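Local coordinates for CRISPR-associated endonuclease Cas9 (Campylobacter jejuni subsp. jejuni serotype O:2, PDB 5X2H), which cleaves both strands of target DNA under RNA guidance, using separate RuvC-like and HNH nuclease domains, as part of a bacterial CRISPR immune system, at residues Gly16-Trp22 with Gly34-Thr39; Leu374-Leu378 with Ile388-Ser392; Leu638-Arg644 with Lys674-Gly679. All blocks are in the same frame, centred on the assembly; numbering follows the deposited sequence.

Contact 1: Gly16-Trp22 with Gly34-Thr39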
loop_
_atom_site.group_PDB
_atom_site.type_symbol
_atom_site.label_atom_id
_atom_site.label_comp_id
_atom_site.label_asym_id
_atom_site.label_seq_id
_atom_site.Cartn_x
_atom_site.Cartn_y
_atom_site.Cartn_z
ATOM N N GLY A 16 1.540 14.266 -15.310
ATOM C CA GLY A 16 2.701 14.056 -14.476
ATOM C C GLY A 16 2.378 13.265 -13.217
ATOM O O GLY A 16 1.239 12.894 -12.946
ATOM N N ILE A 17 3.430 13.012 -12.435
ATOM C CA ILE A 17 3.267 12.247 -11.204
ATOM C C ILE A 17 2.397 13.006 -10.209
ATOM O O ILE A 17 1.726 12.396 -9.368
ATOM C CB ILE A 17 4.647 11.897 -10.610
ATOM C CG1 ILE A 17 4.519 10.798 -9.553
ATOM C CG2 ILE A 17 5.329 13.135 -10.032
ATOM C CD1 ILE A 17 4.321 9.420 -10.140
ATOM N N SER A 18 2.373 14.341 -10.296
ATOM C CA SER A 18 1.597 15.147 -9.362
ATOM C C SER A 18 0.963 16.361 -10.033
ATOM O O SER A 18 0.515 17.279 -9.335
ATOM C CB SER A 18 2.472 15.603 -8.191
ATOM O OG SER A 18 3.650 16.235 -8.656
ATOM N N SER A 19 0.903 16.390 -11.363
ATOM C CA SER A 19 0.370 17.544 -12.070
ATOM C C SER A 19 -0.350 17.085 -13.328
ATOM O O SER A 19 -0.054 16.022 -13.881
ATOM C CB SER A 19 1.479 18.538 -12.432
ATOM O OG SER A 19 2.489 17.911 -13.205
ATOM N N ILE A 20 -1.301 17.902 -13.773
ATOM C CA ILE A 20 -2.045 17.677 -15.008
ATOM C C ILE A 20 -2.058 18.989 -15.774
ATOM O O ILE A 20 -2.776 19.923 -15.397
ATOM C CB ILE A 20 -3.478 17.193 -14.752
ATOM C CG1 ILE A 20 -3.478 15.844 -14.038
ATOM C CG2 ILE A 20 -4.238 17.097 -16.064
ATOM C CD1 ILE A 20 -2.936 14.720 -14.880
ATOM N N GLY A 21 -1.263 19.069 -16.838
ATOM C CA GLY A 21 -1.317 20.204 -17.741
ATOM C C GLY A 21 -2.248 19.907 -18.904
ATOM O O GLY A 21 -2.232 18.816 -19.467
ATOM N N TRP A 22 -3.071 20.894 -19.255
ATOM C CA TRP A 22 -4.073 20.705 -20.293
ATOM C C TRP A 22 -4.183 21.956 -21.152
ATOM O O TRP A 22 -4.041 23.080 -20.665
ATOM C CB TRP A 22 -5.443 20.356 -19.699
ATOM C CG TRP A 22 -5.984 21.393 -18.765
ATOM C CD1 TRP A 22 -5.819 21.444 -17.411
ATOM C CD2 TRP A 22 -6.784 22.530 -19.114
ATOM N NE1 TRP A 22 -6.466 22.540 -16.894
ATOM C CE2 TRP A 22 -7.066 23.224 -17.919
ATOM C CE3 TRP A 22 -7.289 23.028 -20.320
ATOM C CZ2 TRP A 22 -7.828 24.390 -17.896
ATOM C CZ3 TRP A 22 -8.045 24.186 -20.294
ATOM C CH2 TRP A 22 -8.308 24.854 -19.090
ATOM N N GLY A 34 -4.434 25.604 -18.548
ATOM C CA GLY A 34 -4.536 25.391 -17.116
ATOM C C GLY A 34 -3.580 24.318 -16.641
ATOM O O GLY A 34 -3.053 23.524 -17.428
ATOM N N VAL A 35 -3.360 24.317 -15.327
ATOM C CA VAL A 35 -2.545 23.315 -14.649
ATOM C C VAL A 35 -3.285 22.873 -13.395
ATOM O O VAL A 35 -3.755 23.711 -12.618
ATOM C CB VAL A 35 -1.145 23.844 -14.276
ATOM C CG1 VAL A 35 -0.283 22.710 -13.742
ATOM C CG2 VAL A 35 -0.475 24.510 -15.462
ATOM N N ARG A 36 -3.387 21.563 -13.195
ATOM C CA ARG A 36 -4.035 20.983 -12.024
ATOM C C ARG A 36 -2.969 20.282 -11.189
ATOM O O ARG A 36 -2.488 19.207 -11.562
ATOM C CB ARG A 36 -5.140 20.017 -12.439
ATOM C CG ARG A 36 -5.750 19.218 -11.299
ATOM C CD ARG A 36 -6.694 20.055 -10.447
ATOM N NE ARG A 36 -7.572 19.206 -9.645
ATOM C CZ ARG A 36 -8.451 19.656 -8.755
ATOM N NH1 ARG A 36 -8.575 20.959 -8.536
ATOM N NH2 ARG A 36 -9.207 18.800 -8.079
ATOM N N ILE A 37 -2.596 20.894 -10.069
ATOM C CA ILE A 37 -1.614 20.325 -9.152
ATOM C C ILE A 37 -2.373 19.556 -8.078
ATOM O O ILE A 37 -3.044 20.155 -7.234
ATOM C CB ILE A 37 -0.728 21.409 -8.526
ATOM C CG1 ILE A 37 0.012 22.207 -9.604
ATOM C CG2 ILE A 37 0.253 20.784 -7.549
ATOM C CD1 ILE A 37 1.110 21.436 -10.292
ATOM N N PHE A 38 -2.266 18.229 -8.098
ATOM C CA PHE A 38 -2.954 17.401 -7.119
ATOM C C PHE A 38 -2.031 16.784 -6.077
ATOM O O PHE A 38 -2.537 16.191 -5.119
ATOM C CB PHE A 38 -3.749 16.284 -7.816
ATOM C CG PHE A 38 -2.927 15.419 -8.730
ATOM C CD1 PHE A 38 -2.780 15.748 -10.067
ATOM C CD2 PHE A 38 -2.325 14.261 -8.260
ATOM C CE1 PHE A 38 -2.035 14.951 -10.917
ATOM C CE2 PHE A 38 -1.575 13.459 -9.105
ATOM C CZ PHE A 38 -1.433 13.804 -10.435
ATOM N N THR A 39 -0.712 16.911 -6.244
ATOM C CA THR A 39 0.333 16.443 -5.313
ATOM C C THR A 39 -0.126 15.684 -4.068
ATOM O O THR A 39 0.303 14.557 -3.827
ATOM C CB THR A 39 1.191 17.636 -4.831
ATOM O OG1 THR A 39 1.930 18.172 -5.934
ATOM C CG2 THR A 39 2.161 17.198 -3.742
#
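Ile20 and Arg36 form the tightest rung of this antiparallel ladder: Ile20 N donates to Arg36 O at 2.8 Å and Arg36 N returns a bond to Ile20 O, also at 2.8 Å. Two residues on, Trp22 N binds Gly34 O at 3.2 Å, while the reverse bond, Gly34 N to Trp22 O at 3.3 Å, is weak. Beyond the strand ends Ser18 O accepts from Phe38 N at 3.2 Å and, weakly, from Thr39 N at 3.3 Å. The axes of 19-22 and 34-37 run antiparallel (167°) and approach to 4.6 Å. Phe38 folds back over the turn at Gly16-Ser19: Ser18 CA sits 3.8 Å from its ring centroid in a CH-pi contact, and Ile20 CG1 lies 3.6 Å from Phe38 CE1. The Trp22 indole lies over Gly34, where a CB would clash with Trp22 CZ2. On the other sheet face Ser19 CB meets Ile37 CD1 at 3.6 Å. Arg36 reaches outward to Glu464, Ser627 and an RNA phosphate. This is the hairpin 19-26/29-37 of the RuvC-like, RNase H-type sheet; helix 456-476 packs on its Trp22 and Phe38 face, helix 557-566 on that of Ser19, Val35 and Ile37, and strand 10-15 flanks strand 19-26.

Contact 2: Leu374-Leu378 with Ile388-Ser392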
loop_
_atom_site.group_PDB
_atom_site.type_symbol
_atom_site.label_atom_id
_atom_site.label_comp_id
_atom_site.label_asym_id
_atom_site.label_seq_id
_atom_site.Cartn_x
_atom_site.Cartn_y
_atom_site.Cartn_z
ATOM N N LEU A 374 -7.575 -27.321 2.961
ATOM C CA LEU A 374 -7.343 -27.998 1.690
ATOM C C LEU A 374 -7.702 -29.477 1.781
ATOM O O LEU A 374 -8.276 -30.037 0.839
ATOM C CB LEU A 374 -5.887 -27.815 1.257
ATOM C CG LEU A 374 -5.440 -28.548 -0.012
ATOM C CD1 LEU A 374 -6.338 -28.210 -1.201
ATOM C CD2 LEU A 374 -3.982 -28.231 -0.324
ATOM N N LYS A 375 -7.373 -30.125 2.904
ATOM C CA LYS A 375 -7.788 -31.512 3.109
ATOM C C LYS A 375 -9.300 -31.647 3.014
ATOM O O LYS A 375 -9.811 -32.563 2.357
ATOM C CB LYS A 375 -7.300 -32.024 4.466
ATOM C CG LYS A 375 -5.799 -32.241 4.581
ATOM C CD LYS A 375 -5.422 -32.664 5.996
ATOM C CE LYS A 375 -3.914 -32.713 6.189
ATOM N NZ LYS A 375 -3.283 -33.769 5.352
ATOM N N LYS A 376 -10.034 -30.736 3.660
ATOM C CA LYS A 376 -11.491 -30.788 3.616
ATOM C C LYS A 376 -12.015 -30.548 2.206
ATOM O O LYS A 376 -12.995 -31.174 1.788
ATOM C CB LYS A 376 -12.079 -29.767 4.590
ATOM N N ALA A 377 -11.376 -29.647 1.456
ATOM C CA ALA A 377 -11.835 -29.372 0.098
ATOM C C ALA A 377 -11.581 -30.561 -0.820
ATOM O O ALA A 377 -12.435 -30.908 -1.643
ATOM C CB ALA A 377 -11.151 -28.118 -0.443
ATOM N N LEU A 378 -10.409 -31.192 -0.699
ATOM C CA LEU A 378 -10.114 -32.373 -1.504
ATOM C C LEU A 378 -11.038 -33.533 -1.146
ATOM O O LEU A 378 -11.383 -34.343 -2.014
ATOM C CB LEU A 378 -8.645 -32.779 -1.324
ATOM C CG LEU A 378 -7.531 -31.793 -1.714
ATOM C CD1 LEU A 378 -6.190 -32.206 -1.112
ATOM C CD2 LEU A 378 -7.406 -31.661 -3.225
ATOM N N ILE A 388 -5.200 -37.751 -0.660
ATOM C CA ILE A 388 -5.534 -36.437 -0.111
ATOM C C ILE A 388 -4.341 -35.854 0.634
ATOM O O ILE A 388 -3.994 -34.679 0.469
ATOM C CB ILE A 388 -6.777 -36.532 0.792
ATOM C CG1 ILE A 388 -8.002 -36.913 -0.040
ATOM C CG2 ILE A 388 -7.011 -35.222 1.533
ATOM C CD1 ILE A 388 -9.281 -36.991 0.758
ATOM N N ASP A 389 -3.694 -36.669 1.469
ATOM C CA ASP A 389 -2.490 -36.217 2.158
ATOM C C ASP A 389 -1.386 -35.882 1.164
ATOM O O ASP A 389 -0.617 -34.937 1.374
ATOM C CB ASP A 389 -2.018 -37.286 3.147
ATOM C CG ASP A 389 -3.078 -37.645 4.170
ATOM O OD1 ASP A 389 -4.136 -36.979 4.198
ATOM O OD2 ASP A 389 -2.857 -38.597 4.945
ATOM N N SER A 390 -1.297 -36.647 0.074
ATOM C CA SER A 390 -0.289 -36.374 -0.945
ATOM C C SER A 390 -0.576 -35.059 -1.660
ATOM O O SER A 390 0.316 -34.218 -1.816
ATOM C CB SER A 390 -0.229 -37.527 -1.946
ATOM O OG SER A 390 0.004 -38.763 -1.293
ATOM N N LEU A 391 -1.824 -34.863 -2.097
ATOM C CA LEU A 391 -2.189 -33.631 -2.782
ATOM C C LEU A 391 -2.140 -32.418 -1.861
ATOM O O LEU A 391 -1.990 -31.293 -2.348
ATOM C CB LEU A 391 -3.586 -33.759 -3.394
ATOM C CG LEU A 391 -3.794 -34.819 -4.479
ATOM C CD1 LEU A 391 -5.212 -34.746 -5.024
ATOM C CD2 LEU A 391 -2.779 -34.660 -5.600
ATOM N N SER A 392 -2.256 -32.621 -0.545
ATOM C CA SER A 392 -2.231 -31.503 0.392
ATOM C C SER A 392 -0.842 -30.906 0.556
ATOM O O SER A 392 -0.722 -29.790 1.072
ATOM C CB SER A 392 -2.760 -31.942 1.759
ATOM O OG SER A 392 -4.157 -31.734 1.864
#
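Leu378 loses 83 Å² to this contact, more than any other residue, because its side chain points into the gap between the two helical segments. Leu378 CD1 rests 3.8 Å from Leu391 CB and 4.1 Å from Ile388 CG2, and lies 3.6 Å from Ser392 OG. Lys375, one turn earlier, contributes 69 Å² by running its aliphatic stem past the other segment: Lys375 CG is 3.2 Å from Ser392 OG, and the chain ends in a salt bridge, Lys375 NZ to Asp389 OD1 at 3.5 Å, at the edge of the apolar patch. The same Asp389 carboxylate oxygen also takes a hydrogen bond from Gln385. Ser392, with 60 Å² covered, sets its side chain against Leu374, Lys375 and Leu378; Leu374 CD2 comes to 3.8 Å of Ser392 CA. A weak bond, 3.3 Å, runs from Ser392 OG to Ile388 O. Leu378 and Leu391 both continue onto Ile361 of helix 355-367. The arrangement is a helical hairpin, in which consecutive short helices 371-379 and 385-391 pack through leucine and isoleucine within an all-helical part of Cas9.

Contact 3: Leu638-Arg644 with Lys674-Gly679. With nucleotides of chain C; nucleotides of chain B.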
loop_
_atom_site.group_PDB
_atom_site.type_symbol
_atom_site.label_atom_id
_atom_site.label_comp_id
_atom_site.label_asym_id
_atom_site.label_seq_id
_atom_site.Cartn_x
_atom_site.Cartn_y
_atom_site.Cartn_z
ATOM N N LEU A 638 -3.347 9.347 14.354
ATOM C CA LEU A 638 -4.010 10.159 15.368
ATOM C C LEU A 638 -3.030 10.945 16.223
ATOM O O LEU A 638 -3.460 11.831 16.970
ATOM C CB LEU A 638 -4.869 9.274 16.269
ATOM C CG LEU A 638 -5.958 8.474 15.558
ATOM C CD1 LEU A 638 -6.782 7.659 16.554
ATOM C CD2 LEU A 638 -6.840 9.412 14.743
ATOM N N HIS A 639 -1.740 10.649 16.126
ATOM C CA HIS A 639 -0.733 11.239 16.994
ATOM C C HIS A 639 0.632 10.789 16.500
ATOM O O HIS A 639 0.747 9.844 15.715
ATOM C CB HIS A 639 -0.947 10.825 18.452
ATOM C CG HIS A 639 -1.057 9.346 18.649
ATOM N ND1 HIS A 639 0.041 8.513 18.659
ATOM C CD2 HIS A 639 -2.136 8.548 18.833
ATOM C CE1 HIS A 639 -0.357 7.265 18.843
ATOM N NE2 HIS A 639 -1.673 7.260 18.955
ATOM N N GLU A 640 1.668 11.481 16.965
ATOM C CA GLU A 640 3.019 11.004 16.722
ATOM C C GLU A 640 3.218 9.643 17.385
ATOM O O GLU A 640 2.511 9.264 18.323
ATOM C CB GLU A 640 4.050 12.005 17.241
ATOM C CG GLU A 640 4.289 13.193 16.321
ATOM C CD GLU A 640 5.532 13.980 16.700
ATOM O OE1 GLU A 640 6.133 13.682 17.756
ATOM O OE2 GLU A 640 5.908 14.894 15.936
ATOM N N GLU A 641 4.197 8.899 16.882
ATOM C CA GLU A 641 4.426 7.541 17.349
ATOM C C GLU A 641 5.411 7.457 18.510
ATOM O O GLU A 641 5.560 6.380 19.094
ATOM C CB GLU A 641 4.909 6.669 16.186
ATOM C CG GLU A 641 3.875 6.548 15.072
ATOM C CD GLU A 641 4.375 5.765 13.881
ATOM O OE1 GLU A 641 5.601 5.713 13.670
ATOM O OE2 GLU A 641 3.538 5.197 13.155
ATOM N N THR A 642 6.071 8.553 18.868
ATOM C CA THR A 642 7.008 8.558 19.985
ATOM C C THR A 642 6.257 8.818 21.284
ATOM O O THR A 642 5.669 9.889 21.464
ATOM C CB THR A 642 8.091 9.616 19.787
ATOM O OG1 THR A 642 8.804 9.349 18.573
ATOM C CG2 THR A 642 9.061 9.602 20.959
ATOM N N PHE A 643 6.278 7.841 22.186
ATOM C CA PHE A 643 5.730 8.032 23.522
ATOM C C PHE A 643 6.711 8.857 24.348
ATOM O O PHE A 643 7.915 8.586 24.350
ATOM C CB PHE A 643 5.464 6.682 24.188
ATOM C CG PHE A 643 4.610 5.755 23.366
ATOM C CD1 PHE A 643 3.517 6.235 22.667
ATOM C CD2 PHE A 643 4.907 4.404 23.287
ATOM C CE1 PHE A 643 2.729 5.383 21.908
ATOM C CE2 PHE A 643 4.127 3.548 22.531
ATOM C CZ PHE A 643 3.037 4.037 21.840
ATOM N N ARG A 644 6.199 9.868 25.045
ATOM C CA ARG A 644 7.041 10.823 25.748
ATOM C C ARG A 644 6.686 10.884 27.226
ATOM O O ARG A 644 5.542 10.645 27.620
ATOM C CB ARG A 644 6.915 12.225 25.137
ATOM C CG ARG A 644 7.216 12.262 23.655
ATOM C CD ARG A 644 7.200 13.673 23.105
ATOM N NE ARG A 644 7.527 13.671 21.685
ATOM C CZ ARG A 644 8.766 13.617 21.207
ATOM N NH1 ARG A 644 9.798 13.571 22.040
ATOM N NH2 ARG A 644 8.974 13.610 19.899
ATOM N N LYS A 674 0.035 7.241 27.726
ATOM C CA LYS A 674 1.270 7.694 27.098
ATOM C C LYS A 674 1.059 9.075 26.493
ATOM O O LYS A 674 0.071 9.301 25.788
ATOM C CB LYS A 674 1.722 6.709 26.016
ATOM C CG LYS A 674 1.539 5.246 26.394
ATOM C CD LYS A 674 1.773 4.344 25.196
ATOM C CE LYS A 674 1.288 2.926 25.458
ATOM N NZ LYS A 674 2.013 2.280 26.588
ATOM N N ILE A 675 1.987 9.990 26.768
ATOM C CA ILE A 675 1.929 11.342 26.218
ATOM C C ILE A 675 2.445 11.319 24.786
ATOM O O ILE A 675 3.529 10.788 24.515
ATOM C CB ILE A 675 2.744 12.317 27.082
ATOM C CG1 ILE A 675 2.237 12.317 28.526
ATOM C CG2 ILE A 675 2.686 13.719 26.496
ATOM C CD1 ILE A 675 0.942 13.072 28.724
ATOM N N VAL A 676 1.672 11.898 23.866
ATOM C CA VAL A 676 2.019 11.936 22.452
ATOM C C VAL A 676 1.632 13.293 21.876
ATOM O O VAL A 676 0.671 13.928 22.320
ATOM C CB VAL A 676 1.325 10.803 21.661
ATOM C CG1 VAL A 676 1.879 9.431 22.066
ATOM C CG2 VAL A 676 -0.180 10.861 21.880
ATOM N N LYS A 677 2.386 13.734 20.870
ATOM C CA LYS A 677 2.054 14.957 20.161
ATOM C C LYS A 677 0.964 14.690 19.125
ATOM O O LYS A 677 0.641 13.544 18.799
ATOM C CB LYS A 677 3.293 15.548 19.487
ATOM C CG LYS A 677 4.405 15.936 20.454
ATOM C CD LYS A 677 5.532 16.657 19.733
ATOM C CE LYS A 677 6.619 17.096 20.699
ATOM N NZ LYS A 677 7.710 17.815 19.992
ATOM N N ASN A 678 0.402 15.773 18.594
ATOM C CA ASN A 678 -0.703 15.658 17.655
ATOM C C ASN A 678 -0.249 15.050 16.330
ATOM O O ASN A 678 0.938 15.021 15.993
ATOM C CB ASN A 678 -1.334 17.028 17.401
ATOM C CG ASN A 678 -2.415 17.362 18.403
ATOM O OD1 ASN A 678 -3.347 16.582 18.608
ATOM N ND2 ASN A 678 -2.288 18.516 19.051
ATOM N N GLY A 679 -1.222 14.548 15.586
ATOM C CA GLY A 679 -1.054 14.237 14.181
ATOM C C GLY A 679 -1.375 15.444 13.326
ATOM O O GLY A 679 -1.295 16.592 13.774
ATOM P P DG C 9 7.189 9.984 15.360
ATOM O OP1 DG C 9 5.873 9.668 14.758
ATOM O OP2 DG C 9 7.273 10.355 16.787
ATOM O "O5'" DG C 9 8.176 8.751 15.134
ATOM C "C5'" DG C 9 8.178 8.060 13.899
ATOM C "C4'" DG C 9 9.387 7.154 13.801
ATOM O "O4'" DG C 9 9.317 6.145 14.838
ATOM C "C3'" DG C 9 9.523 6.410 12.473
ATOM O "O3'" DG C 9 10.801 6.648 11.917
ATOM C "C2'" DG C 9 9.325 4.934 12.835
ATOM C "C1'" DG C 9 9.692 4.896 14.312
ATOM N N9 DG C 9 8.977 3.857 15.045
ATOM C C8 DG C 9 7.628 3.814 15.306
ATOM N N7 DG C 9 7.265 2.759 15.980
ATOM C C5 DG C 9 8.445 2.054 16.174
ATOM C C6 DG C 9 8.672 0.824 16.836
ATOM O O6 DG C 9 7.846 0.099 17.403
ATOM N N1 DG C 9 10.015 0.459 16.804
ATOM C C2 DG C 9 11.013 1.195 16.210
ATOM N N2 DG C 9 12.250 0.683 16.282
ATOM N N3 DG C 9 10.813 2.350 15.583
ATOM C C4 DG C 9 9.509 2.717 15.607
ATOM P P A B 49 -1.162 -0.982 18.004
ATOM O OP1 A B 49 -1.961 -1.995 18.739
ATOM O OP2 A B 49 -0.090 -1.416 17.070
ATOM O "O5'" A B 49 -2.163 -0.043 17.191
ATOM C "C5'" A B 49 -3.218 0.648 17.847
ATOM C "C4'" A B 49 -2.801 2.039 18.266
ATOM O "O4'" A B 49 -2.358 2.800 17.121
ATOM C "C3'" A B 49 -3.881 2.903 18.893
ATOM O "O3'" A B 49 -4.047 2.609 20.270
ATOM C "C2'" A B 49 -3.385 4.332 18.641
ATOM O "O2'" A B 49 -2.537 4.766 19.692
ATOM C "C1'" A B 49 -2.546 4.176 17.365
ATOM N N9 A B 49 -3.137 4.824 16.175
ATOM C C8 A B 49 -2.592 5.876 15.481
ATOM N N7 A B 49 -3.302 6.273 14.454
ATOM C C5 A B 49 -4.394 5.419 14.465
ATOM C C6 A B 49 -5.518 5.323 13.626
ATOM N N6 A B 49 -5.736 6.120 12.577
ATOM N N1 A B 49 -6.426 4.366 13.905
ATOM C C2 A B 49 -6.208 3.567 14.955
ATOM N N3 A B 49 -5.193 3.561 15.818
ATOM C C4 A B 49 -4.306 4.522 15.516
ATOM P P U B 22 14.681 2.538 23.673
ATOM O OP1 U B 22 15.719 3.550 23.991
ATOM O OP2 U B 22 14.702 1.223 24.358
ATOM O "O5'" U B 22 13.256 3.196 23.938
ATOM C "C5'" U B 22 12.924 4.459 23.383
ATOM C "C4'" U B 22 11.438 4.706 23.418
ATOM O "O4'" U B 22 10.746 3.632 22.735
ATOM C "C3'" U B 22 10.797 4.735 24.795
ATOM O "O3'" U B 22 10.969 5.982 25.450
ATOM C "C2'" U B 22 9.342 4.398 24.492
ATOM O "O2'" U B 22 8.654 5.538 23.998
ATOM C "C1'" U B 22 9.491 3.406 23.340
ATOM N N1 U B 22 9.402 1.988 23.769
ATOM C C2 U B 22 8.137 1.480 23.994
ATOM O O2 U B 22 7.122 2.144 23.880
ATOM N N3 U B 22 8.097 0.162 24.366
ATOM C C4 U B 22 9.167 -0.688 24.529
ATOM O O4 U B 22 8.956 -1.852 24.871
ATOM C C5 U B 22 10.447 -0.094 24.273
ATOM C C6 U B 22 10.516 1.190 23.904
HETATM O O HOH W 1 -3.827 14.447 16.699
HETATM O O HOH W 2 5.214 12.428 20.241
#
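Lys674 lays its aliphatic chain across Phe643, with Lys674 CD 3.4 Å from the ring centroid and almost on the normal, a CH-pi contact; its amine continues to an adenine base of the RNA. Ile675 gives its carbonyl to the loop: Arg644 N binds Ile675 O at 2.9 Å in a single antiparallel bridge. Val676 fills the space beneath the loop, its CG1 3.6 Å from Phe643 CD1 and its CG2 3.5 Å from His639 CB. Strand 674-677 pairs with 668-671 as a two-stranded hairpin in the wedge domain, and the irregular loop 638-644 laid against it holds a DNA phosphate, consistent with the phosphate-lock loop of Cas9 enzymes: Glu641 N lies 2.8 Å from OP1 of DG9 of chain C, and Thr642 OG1 2.6 Å from its OP2, both hydrogen bonds. His639 NE2 is hydrogen-bonded to A49 O2' of chain B at 2.7 Å. Lys677 O accepts from Glu640 N at 2.9 Å; Lys677 N, Glu640 OE1, Thr642 O and Arg644 NE share a water. Arg644 also pairs with Glu648 and a DNA phosphate. Asn678 ND2 bonds Gly666 O and a DNA phosphate; Asn678 OD1, also bound to Arg669, and Gly679 N meet a second water that bonds to Leu638 O.

The three contacts follow one another in the chain without overlapping, and none touches another. Contact 1 is the one beside the nuclease centre: Ser19 lies about 3 Å, side chain to side chain, from His558, and Gly21 borders Asp14, both predicted Mg(2+) ligands of the RuvC-like domain. Contact 3 belongs to the wedge and holds guide RNA and DNA directly; its centre is about 34 Å from that of contact 1, with nearest atoms about 17 Å apart. Contact 2 lies across the chain's centre from contact 1, its centre about 53 Å from that of contact 1 and about 49 Å from that of contact 3. Its nearest atom is about 10 Å from nucleic acid, whereas Arg36 of contact 1 reaches an RNA phosphate.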